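Local coordinates for Ketoacyl_synth_N domain-containing protein (Photorhabdus luminescens subsp. laumondii, PDB 6SMO) that probably takes part in beta-ketoacyl-[acyl-carrier-protein] synthase chemistry as a thiolase-type subunit, and holds a long poly-oxo aldehyde chain in a pocket, at residues C[164-170]-C[244-249]; C[207-211]-C[252-258]; C[263-269]-C[293-299]; C[275-281]-C[301-307]; C[350-354]-C[366-370]. All coordinates share one frame; numbering follows the deposited sequence.

Contact 1: C[164-170]-C[244-249]; sequences QAIGYAA and LTGFVD
The ring of Phe247 lies flat against the backbone of Gly167. This is the centre of a helix-on-sheet packing in the thiolase-type fold, where helix 161-175 crosses strand 242-251. The segment axes approach to 8.6 Å and run at 125° to each other. Gly167 CA sits over the middle of the ring, 3.4 Å from the Phe247 centroid, in a CH-pi contact. Gly167 has no side chain, so its backbone becomes the surface the ring rests on. Phe247 CG is trans to the backbone N (chi1 172°), which aims the ring at the helix. The ring then turns its edge to the face of Tyr168 in a T-shaped pair, with centroids 5.3 Å apart and planes at 79°. Beside it, Leu244 CD1 meets Ile166 CG2 and Leu244 CD2 meets Ala170 CB. Leu366 and Phe368 of the adjoining strand extend this apolar layer. The polar edge is built round Asp249. The extended side chain of Gln164 gives NE2 to Asp249 OD1 at 3.0 Å, nearly straight and in the amide plane. The same NE2 also bonds Val184 O of the neighbouring PKS_KS domain-containing subunit. Ser183 of that subunit bonds both Asp249 OD2 and Tyr168 OH, and its His204 also bonds Tyr168 OH, so this corner belongs to the subunit interface. Within the contact, Tyr168 OH donates to the anti side of Asp249 OD2 at 2.6 Å.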
# COMPACT_ATOMS: atom_id res chain seq x y z
N GLN C 164 -5.26 6.87 10.55
CA GLN C 164 -3.85 6.45 10.76
C GLN C 164 -2.93 7.27 9.85
O GLN C 164 -1.82 7.64 10.30
CB GLN C 164 -3.69 4.95 10.51
CG GLN C 164 -4.28 4.08 11.61
CD GLN C 164 -4.13 2.61 11.35
OE1 GLN C 164 -3.97 2.16 10.22
NE2 GLN C 164 -4.18 1.82 12.42
N ALA C 165 -3.37 7.56 8.61
CA ALA C 165 -2.61 8.29 7.57
C ALA C 165 -2.16 9.66 8.10
O ALA C 165 -0.98 10.00 7.90
CB ALA C 165 -3.43 8.42 6.32
N ILE C 166 -3.05 10.40 8.76
CA ILE C 166 -2.77 11.76 9.32
C ILE C 166 -1.81 11.61 10.51
O ILE C 166 -0.85 12.41 10.59
CB ILE C 166 -4.07 12.48 9.74
CG1 ILE C 166 -5.07 12.61 8.58
CG2 ILE C 166 -3.76 13.84 10.34
CD1 ILE C 166 -6.49 12.88 9.02
N GLY C 167 -2.07 10.63 11.38
CA GLY C 167 -1.32 10.41 12.63
C GLY C 167 0.15 10.08 12.39
O GLY C 167 1.00 10.65 13.10
N TYR C 168 0.43 9.19 11.44
CA TYR C 168 1.80 8.68 11.13
C TYR C 168 2.53 9.65 10.19
O TYR C 168 3.77 9.59 10.13
CB TYR C 168 1.74 7.25 10.58
CG TYR C 168 1.36 6.22 11.61
CD1 TYR C 168 2.18 5.96 12.70
CD2 TYR C 168 0.17 5.51 11.52
CE1 TYR C 168 1.84 5.03 13.66
CE2 TYR C 168 -0.19 4.57 12.47
CZ TYR C 168 0.65 4.33 13.54
OH TYR C 168 0.30 3.40 14.48
N ALA C 169 1.78 10.51 9.48
CA ALA C 169 2.33 11.63 8.69
C ALA C 169 2.89 12.69 9.64
O ALA C 169 3.95 13.27 9.33
CB ALA C 169 1.27 12.21 7.78
N ALA C 170 2.20 12.93 10.76
CA ALA C 170 2.62 13.85 11.85
C ALA C 170 3.87 13.30 12.55
O ALA C 170 4.78 14.09 12.84
CB ALA C 170 1.49 14.06 12.82
N LEU C 244 -1.67 20.08 15.46
CA LEU C 244 -1.93 18.65 15.80
C LEU C 244 -1.12 18.31 17.06
O LEU C 244 0.12 18.22 16.97
CB LEU C 244 -1.54 17.76 14.62
CG LEU C 244 -2.11 16.34 14.67
CD1 LEU C 244 -2.36 15.80 13.26
CD2 LEU C 244 -1.20 15.40 15.44
N THR C 245 -1.81 18.14 18.19
CA THR C 245 -1.22 18.03 19.55
C THR C 245 -1.03 16.56 19.95
O THR C 245 -0.05 16.29 20.68
CB THR C 245 -2.08 18.79 20.57
OG1 THR C 245 -3.45 18.56 20.26
CG2 THR C 245 -1.80 20.28 20.57
N GLY C 246 -1.91 15.66 19.51
CA GLY C 246 -1.90 14.24 19.92
C GLY C 246 -2.50 13.32 18.88
O GLY C 246 -3.36 13.77 18.10
N PHE C 247 -2.06 12.05 18.87
CA PHE C 247 -2.57 10.95 18.01
C PHE C 247 -2.66 9.67 18.84
O PHE C 247 -1.72 9.36 19.59
CB PHE C 247 -1.67 10.76 16.79
CG PHE C 247 -2.00 9.55 15.96
CD1 PHE C 247 -3.28 9.35 15.47
CD2 PHE C 247 -1.03 8.61 15.65
CE1 PHE C 247 -3.59 8.24 14.70
CE2 PHE C 247 -1.33 7.50 14.88
CZ PHE C 247 -2.61 7.31 14.41
N VAL C 248 -3.78 8.94 18.69
CA VAL C 248 -4.09 7.67 19.41
C VAL C 248 -4.40 6.59 18.37
O VAL C 248 -5.20 6.88 17.46
CB VAL C 248 -5.25 7.88 20.40
CG1 VAL C 248 -5.86 6.56 20.87
CG2 VAL C 248 -4.83 8.72 21.59
N ASP C 249 -3.78 5.42 18.50
CA ASP C 249 -3.96 4.26 17.57
C ASP C 249 -3.82 2.96 18.37
O ASP C 249 -2.67 2.52 18.58
CB ASP C 249 -2.97 4.33 16.41
CG ASP C 249 -3.23 3.32 15.30
OD1 ASP C 249 -4.34 2.75 15.27
OD2 ASP C 249 -2.32 3.12 14.47

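Contact 2: C[207-211]-C[252-258]; sequences SEVFG and APDKNTR
Val209 rests against the turn that starts helix 255-261. Its CG2 methyl lies 3.5 Å from Ala252 O. Its CG1 methyl is 4.1 Å from Ala252 CB and also faces the aliphatic part of Arg258. Val209 and Arg258 run antiparallel alongside one another. Arg258 starts extended and bends at chi3 (60°), which carries the guanidinium back to the loop. There NH2 gives a weak, bent bond to Val209 O at 2.7 Å. NE and NH1 have partners just beyond the segments. Arg258 CD passes 3.8 Å from Phe210 CD1. Lys255 lays its CG 3.4 Å from Val209 O, and over one face of the Arg258 guanidinium, toward its rim. A second shell supports the loop. Ser207 N bonds Gly211 O, which closes the loop on itself. Ser207 OG accepts a weak bond from Phe210 N and is also bonded to Asn359 O. The Phe210 ring stacks with Phe357. Asp254 stands at the N-cap of the helix. The contact thus joins the connection between helix 192-204 and strand 218-229 to the chain that leaves strand 242-251 and enters helix 255-261.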
# COMPACT_ATOMS: atom_id res chain seq x y z
N SER C 207 -21.00 -5.08 14.79
CA SER C 207 -19.62 -5.21 15.32
C SER C 207 -19.64 -6.07 16.58
O SER C 207 -20.43 -5.76 17.50
CB SER C 207 -19.01 -3.85 15.58
OG SER C 207 -17.72 -3.98 16.18
N GLU C 208 -18.82 -7.12 16.63
CA GLU C 208 -18.72 -8.08 17.76
C GLU C 208 -18.17 -7.36 19.00
O GLU C 208 -18.51 -7.79 20.12
CB GLU C 208 -17.83 -9.27 17.39
CG GLU C 208 -18.43 -10.17 16.33
CD GLU C 208 -17.53 -11.31 15.87
OE1 GLU C 208 -17.53 -11.60 14.66
OE2 GLU C 208 -16.84 -11.89 16.73
N VAL C 209 -17.37 -6.31 18.81
CA VAL C 209 -16.73 -5.52 19.90
C VAL C 209 -17.69 -4.41 20.36
O VAL C 209 -17.94 -4.33 21.58
CB VAL C 209 -15.37 -4.93 19.45
CG1 VAL C 209 -14.70 -4.13 20.56
CG2 VAL C 209 -14.43 -6.02 18.94
N PHE C 210 -18.20 -3.60 19.43
CA PHE C 210 -18.93 -2.33 19.71
C PHE C 210 -20.43 -2.60 19.84
O PHE C 210 -21.01 -2.19 20.87
CB PHE C 210 -18.58 -1.28 18.66
CG PHE C 210 -17.17 -0.76 18.78
CD1 PHE C 210 -16.82 0.08 19.83
CD2 PHE C 210 -16.20 -1.12 17.86
CE1 PHE C 210 -15.52 0.55 19.95
CE2 PHE C 210 -14.90 -0.64 17.99
CZ PHE C 210 -14.56 0.19 19.04
N GLY C 211 -21.05 -3.24 18.85
CA GLY C 211 -22.47 -3.62 18.86
C GLY C 211 -23.18 -3.28 17.55
O GLY C 211 -22.53 -3.37 16.49
N ALA C 252 -8.95 -3.25 20.26
CA ALA C 252 -9.75 -3.91 21.32
C ALA C 252 -10.25 -5.26 20.81
O ALA C 252 -11.23 -5.31 20.06
CB ALA C 252 -10.90 -3.01 21.73
N PRO C 253 -9.59 -6.39 21.16
CA PRO C 253 -10.04 -7.71 20.72
C PRO C 253 -11.39 -8.15 21.30
O PRO C 253 -12.06 -8.94 20.66
CB PRO C 253 -8.92 -8.65 21.18
CG PRO C 253 -8.26 -7.92 22.33
CD PRO C 253 -8.36 -6.46 21.97
N ASP C 254 -11.76 -7.64 22.49
CA ASP C 254 -13.02 -8.00 23.20
C ASP C 254 -13.62 -6.75 23.86
O ASP C 254 -12.98 -5.68 23.80
CB ASP C 254 -12.78 -9.12 24.22
CG ASP C 254 -11.80 -8.76 25.32
OD1 ASP C 254 -10.89 -7.94 25.07
OD2 ASP C 254 -11.96 -9.30 26.44
N LYS C 255 -14.80 -6.90 24.47
CA LYS C 255 -15.60 -5.80 25.09
C LYS C 255 -14.92 -5.28 26.36
O LYS C 255 -15.14 -4.10 26.70
CB LYS C 255 -17.02 -6.29 25.41
CG LYS C 255 -17.92 -6.51 24.20
CD LYS C 255 -19.33 -6.91 24.56
CE LYS C 255 -20.26 -6.96 23.36
NZ LYS C 255 -21.62 -7.41 23.73
N ASN C 256 -14.15 -6.13 27.05
CA ASN C 256 -13.48 -5.79 28.34
C ASN C 256 -12.40 -4.73 28.08
O ASN C 256 -12.42 -3.70 28.78
CB ASN C 256 -12.90 -7.03 29.02
CG ASN C 256 -13.97 -8.03 29.43
OD1 ASN C 256 -13.89 -9.21 29.08
ND2 ASN C 256 -14.97 -7.57 30.16
N THR C 257 -11.51 -4.97 27.12
CA THR C 257 -10.38 -4.06 26.75
C THR C 257 -10.92 -2.80 26.06
O THR C 257 -10.25 -1.75 26.16
CB THR C 257 -9.36 -4.78 25.85
OG1 THR C 257 -10.05 -5.31 24.72
CG2 THR C 257 -8.62 -5.88 26.57
N ARG C 258 -12.08 -2.90 25.39
CA ARG C 258 -12.73 -1.80 24.63
C ARG C 258 -12.86 -0.56 25.53
O ARG C 258 -12.40 0.52 25.10
CB ARG C 258 -14.11 -2.26 24.14
CG ARG C 258 -14.89 -1.20 23.36
CD ARG C 258 -16.34 -1.61 23.17
NE ARG C 258 -17.03 -1.80 24.44
CZ ARG C 258 -18.23 -2.35 24.59
NH1 ARG C 258 -18.75 -2.47 25.80
NH2 ARG C 258 -18.91 -2.79 23.55

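Contact 3: C[263-269]-C[293-299]; sequences EYTAELF and AFSNKEI
Lys297 reaches over the short helix 263-266 and ends beside Glu263 O, with NZ at 3.1 Å in a weak hydrogen bond. That carbonyl also receives weak bonds from Ala266 N and Glu267 N. The chain of Lys297 bends at chi2 (-73°) and chi4, laying its CG against Ala266 CB. Its charge has a long salt bridge to Glu267 OE1 at 3.7 Å, while Glu263 OE1 stands farther off. Thr265 OG1 is hydrogen-bonded to Gln355 OE1. The facing helix ends in a Schellman motif. Glu298 takes positive phi, and Ile299 N returns to Phe294 O at 2.8 Å. This turn brings Ile299 CG2 over a face of the Phe269 ring, 3.8 Å from CG of Phe269. The edge of Phe269 meets the face of Phe294 in an offset edge-to-face pair, planes at 80°. Phe294 also meets Phe277 edge-to-face, and Phe269 touches Ala275 and Ile353. Both segments pack on strand 275-278; Phe269 and Leu268 also reach 351-356, and Leu268 goes on to 362-369.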
# COMPACT_ATOMS: atom_id res chain seq x y z
N GLU C 263 -10.08 5.25 27.52
CA GLU C 263 -9.40 6.11 28.53
C GLU C 263 -8.15 6.77 27.93
O GLU C 263 -7.74 7.82 28.46
CB GLU C 263 -9.04 5.30 29.78
CG GLU C 263 -10.24 4.88 30.60
CD GLU C 263 -9.91 4.32 31.98
OE1 GLU C 263 -8.72 4.05 32.24
OE2 GLU C 263 -10.85 4.17 32.79
N TYR C 264 -7.57 6.18 26.88
CA TYR C 264 -6.40 6.74 26.15
C TYR C 264 -6.86 7.93 25.29
O TYR C 264 -6.03 8.84 25.06
CB TYR C 264 -5.71 5.66 25.30
CG TYR C 264 -4.86 4.70 26.09
CD1 TYR C 264 -3.54 4.99 26.39
CD2 TYR C 264 -5.38 3.50 26.56
CE1 TYR C 264 -2.75 4.12 27.12
CE2 TYR C 264 -4.61 2.62 27.29
CZ TYR C 264 -3.29 2.92 27.57
OH TYR C 264 -2.52 2.06 28.29
N THR C 265 -8.12 7.93 24.84
CA THR C 265 -8.75 9.07 24.11
C THR C 265 -8.98 10.23 25.09
O THR C 265 -8.88 11.39 24.65
CB THR C 265 -10.06 8.65 23.43
OG1 THR C 265 -9.85 7.41 22.75
CG2 THR C 265 -10.56 9.68 22.45
N ALA C 266 -9.29 9.91 26.36
CA ALA C 266 -9.54 10.90 27.44
C ALA C 266 -8.24 11.62 27.82
O ALA C 266 -8.33 12.76 28.30
CB ALA C 266 -10.16 10.20 28.63
N GLU C 267 -7.09 10.97 27.62
CA GLU C 267 -5.74 11.54 27.92
C GLU C 267 -5.42 12.69 26.96
O GLU C 267 -4.64 13.58 27.36
CB GLU C 267 -4.66 10.46 27.85
CG GLU C 267 -4.45 9.72 29.16
CD GLU C 267 -3.51 8.53 29.09
OE1 GLU C 267 -3.61 7.65 29.97
OE2 GLU C 267 -2.69 8.47 28.15
N LEU C 268 -5.99 12.68 25.75
CA LEU C 268 -5.75 13.72 24.70
C LEU C 268 -6.24 15.09 25.19
O LEU C 268 -5.65 16.10 24.76
CB LEU C 268 -6.47 13.33 23.40
CG LEU C 268 -5.82 12.23 22.56
CD1 LEU C 268 -6.68 11.91 21.34
CD2 LEU C 268 -4.42 12.62 22.13
N PHE C 269 -7.28 15.12 26.03
CA PHE C 269 -7.97 16.36 26.50
C PHE C 269 -7.02 17.21 27.36
O PHE C 269 -7.13 18.45 27.28
CB PHE C 269 -9.25 16.01 27.27
CG PHE C 269 -10.44 15.72 26.40
CD1 PHE C 269 -10.71 14.42 25.98
CD2 PHE C 269 -11.28 16.74 25.99
CE1 PHE C 269 -11.81 14.16 25.17
CE2 PHE C 269 -12.38 16.47 25.18
CZ PHE C 269 -12.64 15.18 24.77
N ALA C 293 -16.04 6.48 30.27
CA ALA C 293 -14.56 6.58 30.26
C ALA C 293 -14.12 7.99 30.66
O ALA C 293 -13.10 8.12 31.37
CB ALA C 293 -14.02 6.19 28.91
N PHE C 294 -14.87 9.02 30.22
CA PHE C 294 -14.63 10.45 30.54
C PHE C 294 -15.01 10.72 32.01
O PHE C 294 -14.31 11.52 32.66
CB PHE C 294 -15.41 11.37 29.60
CG PHE C 294 -14.95 11.37 28.16
CD1 PHE C 294 -13.61 11.23 27.83
CD2 PHE C 294 -15.87 11.56 27.14
CE1 PHE C 294 -13.20 11.24 26.50
CE2 PHE C 294 -15.46 11.58 25.81
CZ PHE C 294 -14.13 11.42 25.50
N SER C 295 -16.08 10.07 32.49
CA SER C 295 -16.58 10.17 33.89
C SER C 295 -15.50 9.68 34.86
O SER C 295 -15.35 10.29 35.94
CB SER C 295 -17.87 9.41 34.06
OG SER C 295 -18.45 9.68 35.32
N ASN C 296 -14.78 8.61 34.49
CA ASN C 296 -13.69 8.00 35.30
C ASN C 296 -12.50 8.96 35.40
O ASN C 296 -11.91 9.05 36.49
CB ASN C 296 -13.24 6.65 34.72
CG ASN C 296 -14.32 5.59 34.77
OD1 ASN C 296 -15.14 5.57 35.69
ND2 ASN C 296 -14.31 4.69 33.80
N LYS C 297 -12.18 9.65 34.30
CA LYS C 297 -10.99 10.55 34.18
C LYS C 297 -11.37 12.00 34.51
O LYS C 297 -10.49 12.88 34.36
CB LYS C 297 -10.40 10.45 32.77
CG LYS C 297 -9.65 9.16 32.47
CD LYS C 297 -8.29 9.08 33.15
CE LYS C 297 -7.54 7.81 32.82
NZ LYS C 297 -6.94 7.86 31.46
N GLU C 298 -12.61 12.25 34.95
CA GLU C 298 -13.13 13.59 35.33
C GLU C 298 -12.96 14.55 34.15
O GLU C 298 -12.34 15.62 34.33
CB GLU C 298 -12.43 14.11 36.59
CG GLU C 298 -12.95 13.49 37.88
CD GLU C 298 -14.17 14.18 38.47
OE1 GLU C 298 -14.24 14.29 39.71
OE2 GLU C 298 -15.05 14.60 37.69
N ILE C 299 -13.48 14.18 32.97
CA ILE C 299 -13.50 15.02 31.74
C ILE C 299 -14.95 15.44 31.48
O ILE C 299 -15.84 14.56 31.51
CB ILE C 299 -12.90 14.26 30.53
CG1 ILE C 299 -11.51 13.70 30.84
CG2 ILE C 299 -12.88 15.14 29.29
CD1 ILE C 299 -10.47 14.74 31.20

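Contact 4: C[275-281]-C[301-307]; sequences AVFIMDG and TSFINLR
Phe277 holds CG trans to its backbone N (chi1 -175°), whereas Phe303 sets CG opposite its carbonyl carbon (chi1 -83°). The two side chains then run alongside each other on one face of the sheet. Phe277 CD2 comes over a face of Phe303, 3.7 Å from CE2, the rings meeting obliquely with planes at 58°. Thr301 OG1 donates to Ala275 O at 2.7 Å from above the carbonyl plane. Between the backbones, Phe277 N bonds Ser302 O at 2.9 Å and Ile304 N bonds Phe277 O at 3.2 Å. Val276 and Ile304 touch on the other face, CG1 to CD1. Farther on, Met279 CG packs 3.8 Å from Asn305 CB. Asn305 OD1 accepts from Arg307 N as a capping bond. Arg307 brings NE to Asp280 O at 2.7 Å in a weak bond. The carboxylate of Asp280 pairs with Arg356 instead. Parallel neighbours linked through helix 286-296, whose Thr290 touches Phe277, make a beta-alpha-beta crossover.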
# COMPACT_ATOMS: atom_id res chain seq x y z
N ALA C 275 -13.41 22.12 25.39
CA ALA C 275 -13.12 21.15 24.31
C ALA C 275 -14.43 20.59 23.73
O ALA C 275 -15.40 20.46 24.50
CB ALA C 275 -12.24 20.04 24.84
N VAL C 276 -14.43 20.29 22.43
CA VAL C 276 -15.56 19.67 21.68
C VAL C 276 -15.12 18.29 21.20
O VAL C 276 -14.07 18.21 20.53
CB VAL C 276 -16.01 20.57 20.51
CG1 VAL C 276 -16.85 19.81 19.49
CG2 VAL C 276 -16.75 21.80 21.00
N PHE C 277 -15.89 17.25 21.53
CA PHE C 277 -15.61 15.83 21.16
C PHE C 277 -16.47 15.44 19.95
O PHE C 277 -17.70 15.32 20.10
CB PHE C 277 -15.87 14.90 22.34
CG PHE C 277 -15.51 13.46 22.08
CD1 PHE C 277 -14.18 13.06 22.06
CD2 PHE C 277 -16.49 12.51 21.84
CE1 PHE C 277 -13.84 11.73 21.81
CE2 PHE C 277 -16.15 11.19 21.59
CZ PHE C 277 -14.83 10.80 21.58
N ILE C 278 -15.84 15.27 18.79
CA ILE C 278 -16.47 14.71 17.56
C ILE C 278 -16.37 13.18 17.63
O ILE C 278 -15.25 12.67 17.78
CB ILE C 278 -15.82 15.28 16.28
CG1 ILE C 278 -16.05 16.79 16.17
CG2 ILE C 278 -16.32 14.54 15.04
CD1 ILE C 278 -15.21 17.47 15.11
N MET C 279 -17.51 12.49 17.53
CA MET C 279 -17.63 11.02 17.76
C MET C 279 -17.70 10.29 16.42
O MET C 279 -17.92 10.96 15.38
CB MET C 279 -18.85 10.68 18.62
CG MET C 279 -20.18 11.17 18.06
SD MET C 279 -21.52 11.04 19.28
CE MET C 279 -21.96 9.31 19.11
N ASP C 280 -17.49 8.97 16.44
CA ASP C 280 -17.52 8.06 15.26
C ASP C 280 -18.92 8.11 14.64
O ASP C 280 -19.01 8.39 13.43
CB ASP C 280 -17.13 6.63 15.66
CG ASP C 280 -17.07 5.64 14.51
OD1 ASP C 280 -16.52 6.01 13.46
OD2 ASP C 280 -17.58 4.52 14.68
N GLY C 281 -19.96 7.85 15.44
CA GLY C 281 -21.38 8.02 15.06
C GLY C 281 -21.90 6.90 14.19
O GLY C 281 -22.96 7.10 13.56
N THR C 301 -17.02 17.62 28.55
CA THR C 301 -16.92 18.13 27.16
C THR C 301 -18.30 18.05 26.48
O THR C 301 -19.20 17.40 27.05
CB THR C 301 -15.85 17.36 26.38
OG1 THR C 301 -15.81 17.87 25.05
CG2 THR C 301 -16.10 15.87 26.34
N SER C 302 -18.44 18.70 25.32
CA SER C 302 -19.66 18.70 24.48
C SER C 302 -19.54 17.62 23.40
O SER C 302 -18.46 17.52 22.78
CB SER C 302 -19.88 20.06 23.86
OG SER C 302 -21.11 20.10 23.16
N PHE C 303 -20.60 16.83 23.20
CA PHE C 303 -20.70 15.75 22.18
C PHE C 303 -21.42 16.29 20.94
O PHE C 303 -22.58 16.74 21.07
CB PHE C 303 -21.43 14.53 22.75
CG PHE C 303 -20.56 13.61 23.57
CD1 PHE C 303 -20.10 13.98 24.82
CD2 PHE C 303 -20.19 12.36 23.08
CE1 PHE C 303 -19.30 13.13 25.57
CE2 PHE C 303 -19.39 11.51 23.82
CZ PHE C 303 -18.94 11.90 25.07
N ILE C 304 -20.75 16.24 19.79
CA ILE C 304 -21.29 16.64 18.46
C ILE C 304 -21.06 15.49 17.47
O ILE C 304 -19.88 15.17 17.21
CB ILE C 304 -20.67 17.97 17.98
CG1 ILE C 304 -21.23 19.16 18.78
CG2 ILE C 304 -20.85 18.17 16.48
CD1 ILE C 304 -20.44 20.44 18.63
N ASN C 305 -22.14 14.91 16.95
CA ASN C 305 -22.12 13.79 15.96
C ASN C 305 -22.37 14.37 14.56
O ASN C 305 -23.44 14.97 14.36
CB ASN C 305 -23.16 12.72 16.31
CG ASN C 305 -23.02 11.46 15.49
OD1 ASN C 305 -22.11 11.33 14.68
ND2 ASN C 305 -23.92 10.51 15.70
N LEU C 306 -21.41 14.19 13.64
CA LEU C 306 -21.48 14.68 12.24
C LEU C 306 -21.82 13.54 11.28
O LEU C 306 -21.96 13.82 10.07
CB LEU C 306 -20.15 15.32 11.85
CG LEU C 306 -19.65 16.47 12.73
CD1 LEU C 306 -18.37 17.06 12.17
CD2 LEU C 306 -20.71 17.56 12.87
N ARG C 307 -21.96 12.30 11.78
CA ARG C 307 -22.09 11.08 10.93
C ARG C 307 -23.45 11.02 10.25
O ARG C 307 -23.54 10.57 9.11
CB ARG C 307 -21.81 9.81 11.75
CG ARG C 307 -21.50 8.59 10.90
CD ARG C 307 -20.26 8.73 10.03
NE ARG C 307 -19.07 9.05 10.81
CZ ARG C 307 -18.34 10.16 10.71
NH1 ARG C 307 -17.28 10.31 11.49
NH2 ARG C 307 -18.64 11.10 9.84

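Contact 5: C[350-354]-C[366-370]; sequences NQIII and LSFSA
Asn350 O accepts from Ala370 N at 2.8 Å, and so ties the start of one strand to the end of the other. The Asn350 side chain turns to Asn272. Gln351 and Ser369 form a non-hydrogen-bonded antiparallel pair. Gln351 CG is trans to the backbone N (chi1 -170°), and the extended chain runs across the strand. Its NE2 reaches Ser367 OG at 3.0 Å, a weak and bent bond. Leu268 O is a second weak partner of NE2. Ile352 pairs with Phe368 through two backbone bonds, Ile352 N to Phe368 O at 2.8 Å and Phe368 N to Ile352 O at 3.0 Å. Ile353 stands opposite Ser367, and its CG1 lies 3.8 Å from Ser367 OG. Ile354 closes the run with a pair of backbone hydrogen bonds to Leu366, Ile354 N to Leu366 O and Leu366 N to Ile354 O, each 2.9 Å. The CD1 methyl of Ile354 reaches diagonally to Phe368 CE2 at 3.9 Å. This beta hairpin has two unlike faces. Ile352, Ile354, Leu366 and Phe368 form an apolar surface that meets helices 161-175 and 319-329. On the reverse, Gln351, Ser367 and Ser369 are joined by Ile353. There Thr245 of the next strand bonds both serine hydroxyls. Five backbone bonds fix the register, and side-chain polar links add to the sheet on one face while the other is left to hydrophobic packing.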
# COMPACT_ATOMS: atom_id res chain seq x y z
N ASN C 350 -10.98 25.82 22.01
CA ASN C 350 -9.51 25.96 21.76
C ASN C 350 -8.88 24.58 21.48
O ASN C 350 -7.66 24.55 21.22
CB ASN C 350 -8.80 26.67 22.92
CG ASN C 350 -8.87 25.92 24.24
OD1 ASN C 350 -9.58 24.92 24.36
ND2 ASN C 350 -8.15 26.40 25.23
N GLN C 351 -9.67 23.50 21.52
CA GLN C 351 -9.22 22.12 21.21
C GLN C 351 -10.41 21.28 20.73
O GLN C 351 -11.43 21.26 21.44
CB GLN C 351 -8.57 21.47 22.43
CG GLN C 351 -7.86 20.16 22.13
CD GLN C 351 -7.17 19.58 23.33
OE1 GLN C 351 -7.65 19.67 24.46
NE2 GLN C 351 -6.03 18.95 23.11
N ILE C 352 -10.27 20.62 19.57
CA ILE C 352 -11.26 19.64 19.04
C ILE C 352 -10.57 18.27 18.93
O ILE C 352 -9.51 18.19 18.28
CB ILE C 352 -11.84 20.10 17.68
CG1 ILE C 352 -12.56 21.44 17.81
CG2 ILE C 352 -12.75 19.03 17.10
CD1 ILE C 352 -12.95 22.07 16.49
N ILE C 353 -11.15 17.25 19.57
CA ILE C 353 -10.65 15.84 19.56
C ILE C 353 -11.67 14.98 18.81
O ILE C 353 -12.84 14.96 19.22
CB ILE C 353 -10.40 15.35 21.00
CG1 ILE C 353 -9.27 16.13 21.67
CG2 ILE C 353 -10.14 13.85 21.04
CD1 ILE C 353 -9.33 16.14 23.17
N ILE C 354 -11.22 14.30 17.75
CA ILE C 354 -12.05 13.44 16.86
C ILE C 354 -11.71 11.98 17.14
O ILE C 354 -10.51 11.67 17.24
CB ILE C 354 -11.82 13.81 15.38
CG1 ILE C 354 -11.99 15.31 15.13
CG2 ILE C 354 -12.72 12.99 14.47
CD1 ILE C 354 -11.04 15.87 14.11
N LEU C 366 -7.59 11.68 16.95
CA LEU C 366 -6.67 12.81 16.65
C LEU C 366 -7.07 14.02 17.51
O LEU C 366 -8.28 14.19 17.77
CB LEU C 366 -6.77 13.15 15.16
CG LEU C 366 -6.05 12.19 14.21
CD1 LEU C 366 -6.58 12.32 12.79
CD2 LEU C 366 -4.55 12.41 14.25
N SER C 367 -6.08 14.81 17.93
CA SER C 367 -6.24 16.03 18.77
C SER C 367 -5.72 17.25 18.01
O SER C 367 -4.53 17.25 17.63
CB SER C 367 -5.54 15.87 20.09
OG SER C 367 -5.65 17.06 20.87
N PHE C 368 -6.59 18.25 17.79
CA PHE C 368 -6.26 19.55 17.13
C PHE C 368 -6.52 20.69 18.12
O PHE C 368 -7.59 20.69 18.76
CB PHE C 368 -7.08 19.71 15.85
CG PHE C 368 -6.78 18.69 14.78
CD1 PHE C 368 -5.75 18.89 13.88
CD2 PHE C 368 -7.52 17.52 14.69
CE1 PHE C 368 -5.47 17.95 12.90
CE2 PHE C 368 -7.23 16.58 13.72
CZ PHE C 368 -6.21 16.79 12.83
N SER C 369 -5.57 21.62 18.23
CA SER C 369 -5.59 22.76 19.19
C SER C 369 -5.43 24.09 18.44
O SER C 369 -4.71 24.11 17.43
CB SER C 369 -4.52 22.60 20.24
OG SER C 369 -4.73 21.40 20.98
N ALA C 370 -6.08 25.15 18.94
CA ALA C 370 -6.16 26.49 18.31
C ALA C 370 -4.80 27.20 18.38
O ALA C 370 -3.96 26.80 19.21
CB ALA C 370 -7.24 27.31 18.97

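Contact 1 opens on helix 161-175, and contact 2 opens at 207-211 before contact 1 closes on strand 242-251. Contact 2 closes soon after, at 252-258, so these two cross. Contacts 3 and 4 follow in the chain and also cross: 263-269, 275-281, 293-299 and 301-307 alternate. Contact 5 comes last and closes a short hairpin loop near the C terminus. None is nested in another. Contacts 1, 4 and 5 meet in one sheet, where hairpin strand 362-369 borders strand 242-251 and hairpin strand 351-356 borders strand 275-278. Contact 3 packs on these strands, while contact 2 joins a loop to helix 255-261 away from the hairpin.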